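Local coordinates for protein aspartate aminotransferase (Giardia lamblia, PDB 3MEB) that probably catalyses the reversible, pyridoxal-phosphate-dependent transfer of an amino group from L-aspartate to 2-oxoglutarate, giving oxaloacetate and L-glutamate, and works as a homodimer, at residues A[129-140]-A[155-166]. Residues are numbered along the deposited sequence; the frame is centred on the assembly and turned at random.
Sequences TGSLHIGFEFLH and WPNHYGIYDKVF. With SO4 (sulfate ion), chain E; SO4 (sulfate ion), chain C.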
loop_
_atom_site.group_PDB
_atom_site.type_symbol
_atom_site.label_atom_id
_atom_site.label_comp_id
_atom_site.label_asym_id
_atom_site.label_seq_id
_atom_site.Cartn_x
_atom_site.Cartn_y
_atom_site.Cartn_z
ATOM N N THR A 129 6.473 4.789 5.302
ATOM C CA THR A 129 6.568 3.406 5.751
ATOM C C THR A 129 6.779 2.481 4.575
ATOM O O THR A 129 7.627 1.573 4.648
ATOM C CB THR A 129 5.347 2.970 6.629
ATOM O OG1 THR A 129 5.238 3.842 7.773
ATOM C CG2 THR A 129 5.515 1.518 7.117
ATOM N N GLY A 130 5.969 2.664 3.529
ATOM C CA GLY A 130 6.020 1.799 2.351
ATOM C C GLY A 130 7.315 2.017 1.584
ATOM O O GLY A 130 7.837 1.098 0.949
ATOM N N SER A 131 7.836 3.240 1.664
ATOM C CA SER A 131 9.139 3.557 1.044
ATOM C C SER A 131 10.264 2.835 1.807
ATOM O O SER A 131 11.124 2.220 1.182
ATOM C CB SER A 131 9.334 5.063 0.958
ATOM O OG SER A 131 8.352 5.674 0.142
ATOM N N LEU A 132 10.198 2.818 3.146
ATOM C CA LEU A 132 11.187 2.098 3.969
ATOM C C LEU A 132 11.125 0.620 3.737
ATOM O O LEU A 132 12.152 -0.018 3.614
ATOM C CB LEU A 132 10.964 2.355 5.472
ATOM C CG LEU A 132 11.168 3.798 5.974
ATOM C CD1 LEU A 132 10.369 4.054 7.251
ATOM C CD2 LEU A 132 12.713 4.143 6.145
ATOM N N HIS A 133 9.925 0.057 3.782
ATOM C CA HIS A 133 9.762 -1.346 3.468
ATOM C C HIS A 133 10.480 -1.742 2.162
ATOM O O HIS A 133 11.327 -2.638 2.168
ATOM C CB HIS A 133 8.289 -1.782 3.437
ATOM C CG HIS A 133 8.098 -3.176 2.942
ATOM N ND1 HIS A 133 8.502 -4.286 3.660
ATOM C CD2 HIS A 133 7.575 -3.644 1.785
ATOM C CE1 HIS A 133 8.243 -5.375 2.957
ATOM N NE2 HIS A 133 7.689 -5.014 1.813
ATOM N N ILE A 134 10.113 -1.081 1.076
ATOM C CA ILE A 134 10.621 -1.436 -0.258
ATOM C C ILE A 134 12.124 -1.159 -0.369
ATOM O O ILE A 134 12.863 -1.957 -0.970
ATOM C CB ILE A 134 9.845 -0.714 -1.395
ATOM C CG1 ILE A 134 8.407 -1.238 -1.453
ATOM C CG2 ILE A 134 10.538 -0.934 -2.769
ATOM C CD1 ILE A 134 8.287 -2.724 -1.877
ATOM N N GLY A 135 12.571 -0.078 0.268
ATOM C CA GLY A 135 13.978 0.286 0.249
ATOM C C GLY A 135 14.833 -0.660 1.103
ATOM O O GLY A 135 15.903 -1.120 0.667
ATOM N N PHE A 136 14.327 -1.036 2.277
ATOM C CA PHE A 136 14.993 -2.072 3.108
ATOM C C PHE A 136 15.132 -3.405 2.349
ATOM O O PHE A 136 16.218 -4.048 2.328
ATOM C CB PHE A 136 14.214 -2.303 4.407
ATOM C CG PHE A 136 14.378 -1.230 5.448
ATOM C CD1 PHE A 136 14.868 0.036 5.139
ATOM C CD2 PHE A 136 13.983 -1.476 6.761
ATOM C CE1 PHE A 136 14.963 1.021 6.123
ATOM C CE2 PHE A 136 14.075 -0.492 7.727
ATOM C CZ PHE A 136 14.560 0.746 7.410
ATOM N N GLU A 137 14.033 -3.851 1.750
ATOM C CA GLU A 137 14.029 -5.076 0.983
ATOM C C GLU A 137 14.919 -4.949 -0.256
ATOM O O GLU A 137 15.637 -5.890 -0.611
ATOM C CB GLU A 137 12.606 -5.458 0.556
ATOM C CG GLU A 137 12.526 -6.669 -0.352
ATOM C CD GLU A 137 11.115 -6.936 -0.835
ATOM O OE1 GLU A 137 10.403 -5.986 -1.291
ATOM O OE2 GLU A 137 10.725 -8.118 -0.804
ATOM N N PHE A 138 14.908 -3.787 -0.884
ATOM C CA PHE A 138 15.774 -3.539 -2.057
ATOM C C PHE A 138 17.242 -3.836 -1.713
ATOM O O PHE A 138 17.944 -4.524 -2.433
ATOM C CB PHE A 138 15.589 -2.092 -2.515
ATOM C CG PHE A 138 16.464 -1.682 -3.688
ATOM C CD1 PHE A 138 16.007 -1.828 -4.988
ATOM C CD2 PHE A 138 17.690 -1.084 -3.478
ATOM C CE1 PHE A 138 16.796 -1.417 -6.091
ATOM C CE2 PHE A 138 18.497 -0.682 -4.574
ATOM C CZ PHE A 138 18.044 -0.851 -5.882
ATOM N N LEU A 139 17.699 -3.303 -0.594
ATOM C CA LEU A 139 19.084 -3.487 -0.189
ATOM C C LEU A 139 19.344 -4.884 0.338
ATOM O O LEU A 139 20.429 -5.448 0.080
ATOM C CB LEU A 139 19.481 -2.423 0.853
ATOM C CG LEU A 139 19.498 -0.964 0.368
ATOM C CD1 LEU A 139 19.756 0.000 1.504
ATOM C CD2 LEU A 139 20.517 -0.789 -0.783
ATOM N N HIS A 140 18.395 -5.465 1.072
ATOM C CA HIS A 140 18.612 -6.803 1.606
ATOM C C HIS A 140 18.712 -7.851 0.492
ATOM O O HIS A 140 19.455 -8.844 0.596
ATOM C CB HIS A 140 17.502 -7.176 2.610
ATOM C CG HIS A 140 17.747 -8.479 3.294
ATOM N ND1 HIS A 140 18.892 -8.729 4.017
ATOM C CD2 HIS A 140 17.007 -9.613 3.347
ATOM C CE1 HIS A 140 18.827 -9.949 4.522
ATOM N NE2 HIS A 140 17.701 -10.511 4.114
ATOM N N TRP A 155 12.738 5.872 15.346
ATOM C CA TRP A 155 11.302 5.651 15.294
ATOM C C TRP A 155 11.004 4.165 15.526
ATOM O O TRP A 155 11.529 3.322 14.766
ATOM C CB TRP A 155 10.828 6.020 13.905
ATOM C CG TRP A 155 9.347 6.122 13.702
ATOM C CD1 TRP A 155 8.433 6.835 14.454
ATOM C CD2 TRP A 155 8.623 5.584 12.585
ATOM N NE1 TRP A 155 7.181 6.754 13.868
ATOM C CE2 TRP A 155 7.272 5.980 12.730
ATOM C CE3 TRP A 155 8.994 4.817 11.471
ATOM C CZ2 TRP A 155 6.282 5.609 11.807
ATOM C CZ3 TRP A 155 7.996 4.446 10.541
ATOM C CH2 TRP A 155 6.668 4.836 10.728
ATOM N N PRO A 156 10.161 3.840 16.552
ATOM C CA PRO A 156 9.934 2.449 16.905
ATOM C C PRO A 156 9.584 1.559 15.735
ATOM O O PRO A 156 10.069 0.421 15.655
ATOM C CB PRO A 156 8.768 2.528 17.907
ATOM C CG PRO A 156 8.997 3.787 18.612
ATOM C CD PRO A 156 9.570 4.749 17.561
ATOM N N ASN A 157 8.794 2.068 14.794
ATOM C CA ASN A 157 8.364 1.212 13.701
ATOM C C ASN A 157 9.496 0.784 12.783
ATOM O O ASN A 157 9.336 -0.224 12.037
ATOM C CB ASN A 157 7.249 1.851 12.871
ATOM C CG ASN A 157 6.505 0.824 12.018
ATOM O OD1 ASN A 157 6.376 -0.365 12.427
ATOM N ND2 ASN A 157 5.968 1.273 10.856
ATOM N N HIS A 158 10.615 1.521 12.809
ATOM C CA HIS A 158 11.783 1.108 12.072
ATOM C C HIS A 158 12.190 -0.333 12.446
ATOM O O HIS A 158 12.597 -1.105 11.562
ATOM C CB HIS A 158 13.021 2.008 12.299
ATOM C CG HIS A 158 12.997 3.328 11.597
ATOM N ND1 HIS A 158 13.721 4.412 12.062
ATOM C CD2 HIS A 158 12.389 3.742 10.460
ATOM C CE1 HIS A 158 13.526 5.439 11.257
ATOM N NE2 HIS A 158 12.751 5.054 10.259
ATOM N N TYR A 159 12.101 -0.685 13.726
ATOM C CA TYR A 159 12.514 -2.026 14.165
ATOM C C TYR A 159 11.613 -3.067 13.533
ATOM O O TYR A 159 12.065 -4.137 13.186
ATOM C CB TYR A 159 12.461 -2.193 15.694
ATOM C CG TYR A 159 13.363 -1.216 16.417
ATOM C CD1 TYR A 159 14.697 -1.075 16.060
ATOM C CD2 TYR A 159 12.876 -0.425 17.454
ATOM C CE1 TYR A 159 15.517 -0.147 16.711
ATOM C CE2 TYR A 159 13.689 0.492 18.100
ATOM C CZ TYR A 159 14.996 0.626 17.729
ATOM O OH TYR A 159 15.767 1.533 18.412
ATOM N N GLY A 160 10.331 -2.754 13.411
ATOM C CA GLY A 160 9.375 -3.717 12.847
ATOM C C GLY A 160 9.472 -3.841 11.337
ATOM O O GLY A 160 9.333 -4.917 10.787
ATOM N N ILE A 161 9.654 -2.709 10.667
ATOM C CA ILE A 161 9.855 -2.679 9.235
ATOM C C ILE A 161 11.077 -3.527 8.962
ATOM O O ILE A 161 11.061 -4.399 8.088
ATOM C CB ILE A 161 10.057 -1.258 8.708
ATOM C CG1 ILE A 161 8.801 -0.408 8.965
ATOM C CG2 ILE A 161 10.376 -1.309 7.205
ATOM C CD1 ILE A 161 9.025 1.093 9.017
ATOM N N TYR A 162 12.129 -3.284 9.747
ATOM C CA TYR A 162 13.346 -4.079 9.647
ATOM C C TYR A 162 13.088 -5.565 9.899
ATOM O O TYR A 162 13.573 -6.420 9.136
ATOM C CB TYR A 162 14.430 -3.552 10.596
ATOM C CG TYR A 162 15.732 -4.271 10.437
ATOM C CD1 TYR A 162 15.949 -5.471 11.093
ATOM C CD2 TYR A 162 16.759 -3.765 9.621
ATOM C CE1 TYR A 162 17.144 -6.176 10.948
ATOM C CE2 TYR A 162 17.964 -4.461 9.485
ATOM C CZ TYR A 162 18.144 -5.670 10.150
ATOM O OH TYR A 162 19.316 -6.418 10.075
ATOM N N ASP A 163 12.335 -5.892 10.955
ATOM C CA ASP A 163 12.147 -7.299 11.273
ATOM C C ASP A 163 11.450 -8.040 10.147
ATOM O O ASP A 163 11.801 -9.170 9.809
ATOM C CB ASP A 163 11.344 -7.473 12.539
ATOM C CG ASP A 163 11.162 -8.923 12.908
ATOM O OD1 ASP A 163 12.153 -9.701 12.908
ATOM O OD2 ASP A 163 10.017 -9.273 13.234
ATOM N N LYS A 164 10.448 -7.425 9.536
ATOM C CA LYS A 164 9.738 -8.176 8.500
ATOM C C LYS A 164 10.640 -8.450 7.267
ATOM O O LYS A 164 10.467 -9.505 6.629
ATOM C CB LYS A 164 8.423 -7.464 8.110
ATOM C CG LYS A 164 7.751 -8.035 6.828
ATOM C CD LYS A 164 6.307 -7.543 6.637
ATOM C CE LYS A 164 5.752 -7.999 5.275
ATOM N NZ LYS A 164 4.291 -7.760 5.124
ATOM N N VAL A 165 11.590 -7.546 6.938
ATOM C CA VAL A 165 12.464 -7.748 5.767
ATOM C C VAL A 165 13.661 -8.664 6.103
ATOM O O VAL A 165 13.973 -9.580 5.357
ATOM C CB VAL A 165 12.938 -6.416 5.141
ATOM C CG1 VAL A 165 14.000 -6.628 4.004
ATOM C CG2 VAL A 165 11.701 -5.619 4.588
ATOM N N PHE A 166 14.308 -8.424 7.231
ATOM C CA PHE A 166 15.634 -9.014 7.483
ATOM C C PHE A 166 15.524 -10.200 8.415
ATOM O O PHE A 166 16.356 -11.091 8.345
ATOM C CB PHE A 166 16.565 -8.012 8.139
ATOM C CG PHE A 166 17.078 -6.926 7.227
ATOM C CD1 PHE A 166 18.338 -7.021 6.651
ATOM C CD2 PHE A 166 16.313 -5.808 6.973
ATOM C CE1 PHE A 166 18.826 -6.021 5.822
ATOM C CE2 PHE A 166 16.784 -4.793 6.167
ATOM C CZ PHE A 166 18.043 -4.892 5.578
HETATM S S SO4 E . 4.110 7.543 6.997
HETATM O O1 SO4 E . 5.179 8.251 6.332
HETATM O O2 SO4 E . 4.356 7.652 8.415
HETATM O O3 SO4 E . 2.823 8.182 6.731
HETATM O O4 SO4 E . 4.132 6.137 6.642
HETATM S S SO4 C . 4.619 9.374 14.434
HETATM O O1 SO4 C . 5.984 9.108 14.943
HETATM O O2 SO4 C . 3.686 9.714 15.498
HETATM O O3 SO4 C . 4.708 10.431 13.455
HETATM O O4 SO4 C . 4.198 8.157 13.776
HETATM O O HOH W 1 9.166 -4.458 6.407
HETATM O O HOH W 2 17.137 -12.512 6.384
#
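Phe136, Ile161 and Val165 interlock as knobs into holes where helices 127-142 and 157-166 pack side by side in the large domain of the fold-type I aminotransferase, beside its seven-stranded mixed sheet. The axes of 129-140 and 157-166 run the same general way, 9.3 Å apart at closest approach and inclined at -40°; apolar side chains carry the contact, with no direct hydrogen bond and two waters linking polar atoms. The flat ring of Phe136 fills the hole made by Ile161, Tyr162, Val165 and Phe166; its CD2 lies 3.6 Å from Ile161 CG2, while the backbone of Tyr162 meets the ring edge. Branched Ile161 serves two neighbours: CG2 reaches Phe136, and CG1, held beside the backbone N (chi1 -63°), carries CD1 to Leu132 CD1. Val165, short and forked, places CG1 3.4 Å from Glu137 CA and lays CG2 against the His133 ring.

Toward the helix N-termini the contact borders the cofactor pocket. Thr129 OG1 lies in the indole plane at the edge, 3.4 Å from Trp155 CH2. Thr129 N donates to the sulfate held also by cofactor-binding Ser127, Ser274, Ser276, Arg285 and Tyr90 of the second subunit; Trp155 NE1 donates to the other sulfate. His158, whose CD2 edge meets Leu132, is hydrogen-bonded through NE2 to Asp241. Lys164 forms a salt bridge with Glu137 and a hydrogen bond with Thr321, both of the second subunit.

One water bridges His133 ND1 and Ile161 O; His133 NE2 bonds Lys164 of the second subunit. At the far end His140 CB sits over the Phe166 ring face, and a second water, 3.1 Å from His140 NE2, donates to Phe166 O.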